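Local coordinates for replication protein B (Plasmid RSF1010, PDB 3H20), which acts as the plasmid's primase, a nucleotidyltransferase that lays down the short primers from which replication of plasmid DNA starts, at residues 253-256 against 257-261. Sequence-based numbering, arbitrary orientation.
Sequences RGRS and AEEIG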
# COMPACT_ATOMS: atom_id res chain seq x y z
N ARG A 253 6.17 21.25 -23.86
CA ARG A 253 6.48 20.35 -22.74
C ARG A 253 7.91 20.53 -22.23
O ARG A 253 8.38 19.78 -21.37
CB ARG A 253 6.17 18.89 -23.12
CG ARG A 253 4.66 18.64 -23.29
CD ARG A 253 4.33 17.38 -24.10
NE ARG A 253 2.96 17.44 -24.62
CZ ARG A 253 2.39 16.54 -25.43
NH1 ARG A 253 3.06 15.47 -25.84
NH2 ARG A 253 1.14 16.72 -25.83
N GLY A 254 8.60 21.55 -22.75
CA GLY A 254 9.90 21.98 -22.22
C GLY A 254 11.14 21.51 -22.95
O GLY A 254 12.26 21.79 -22.51
N ARG A 255 10.96 20.80 -24.06
CA ARG A 255 12.10 20.30 -24.83
C ARG A 255 12.85 21.46 -25.47
O ARG A 255 12.25 22.44 -25.90
CB ARG A 255 11.67 19.29 -25.90
CG ARG A 255 11.12 17.97 -25.36
CD ARG A 255 12.17 17.20 -24.59
NE ARG A 255 11.70 15.88 -24.18
CZ ARG A 255 12.41 15.00 -23.48
NH1 ARG A 255 13.64 15.29 -23.08
NH2 ARG A 255 11.87 13.83 -23.16
N SER A 256 14.17 21.31 -25.53
CA SER A 256 15.06 22.33 -26.07
C SER A 256 14.93 22.47 -27.58
O SER A 256 14.51 21.54 -28.26
CB SER A 256 16.51 21.99 -25.69
OG SER A 256 17.43 22.53 -26.62
N ALA A 257 15.31 23.64 -28.09
CA ALA A 257 15.41 23.86 -29.53
C ALA A 257 16.40 22.87 -30.16
O ALA A 257 16.18 22.41 -31.28
CB ALA A 257 15.82 25.29 -29.82
N GLU A 258 17.47 22.56 -29.42
CA GLU A 258 18.48 21.58 -29.84
C GLU A 258 17.95 20.14 -29.80
O GLU A 258 18.19 19.37 -30.73
CB GLU A 258 19.75 21.71 -28.99
CG GLU A 258 20.92 20.84 -29.47
CD GLU A 258 22.13 20.86 -28.54
OE1 GLU A 258 21.99 21.28 -27.37
OE2 GLU A 258 23.22 20.45 -28.98
N GLU A 259 17.24 19.80 -28.72
CA GLU A 259 16.58 18.49 -28.58
C GLU A 259 15.63 18.21 -29.75
O GLU A 259 15.65 17.12 -30.32
CB GLU A 259 15.81 18.42 -27.25
CG GLU A 259 16.65 18.03 -26.04
CD GLU A 259 15.85 17.97 -24.75
OE1 GLU A 259 15.20 18.97 -24.39
OE2 GLU A 259 15.87 16.91 -24.08
N ILE A 260 14.81 19.20 -30.10
CA ILE A 260 13.83 19.08 -31.19
C ILE A 260 14.51 18.99 -32.56
O ILE A 260 14.14 18.17 -33.39
CB ILE A 260 12.80 20.24 -31.15
CG1 ILE A 260 11.96 20.15 -29.87
CG2 ILE A 260 11.91 20.23 -32.40
CD1 ILE A 260 11.22 21.44 -29.52
N GLY A 261 15.50 19.86 -32.77
CA GLY A 261 16.28 19.85 -34.00
C GLY A 261 16.94 18.52 -34.27
O GLY A 261 16.82 17.97 -35.38
O HOH W 1 20.42 22.97 -25.13
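Ser256 and Glu259 close a capping box at the start of helix 257-267. In its weak half Ser256 OG accepts from Glu259 N at 3.4 Å; a further capping bond, shorter but bent (137°), comes from Glu258 N at 2.8 Å. Serine suits an N-cap because its short hydroxyl, swung by chi1 of 153° to the carbonyl side, meets the first-turn amides. In the other half, Glu259 OE1 takes Ser256 N at 2.8 Å on its anti lone pair, almost straight at 173°. Ser256 O then receives Ile260 N, beginning the helical bonding.

The second carboxylate oxygen serves a salt bridge. Arg255 NH1 meets Glu259 OE2 at 2.9 Å from above the carboxylate plane, while Arg255 NE pairs with Glu223 of helix 220-234. An alanine in place of Glu259 would probably leave Ser256 N without its side-chain acceptor and Arg255 with Glu223 but no partner here for NH1.

Ile260 CG1 only brushes Arg255 CB (4.1 Å); the Ile260 side chain packs mostly on helices 239-252 and 279-291. Gly254 completes the Schellman motif ending helix 239-252, where a CB would jam against Arg253 O. One glutamate thus serves backbone and arginine together, its negative charge probably favourable to the helix dipole.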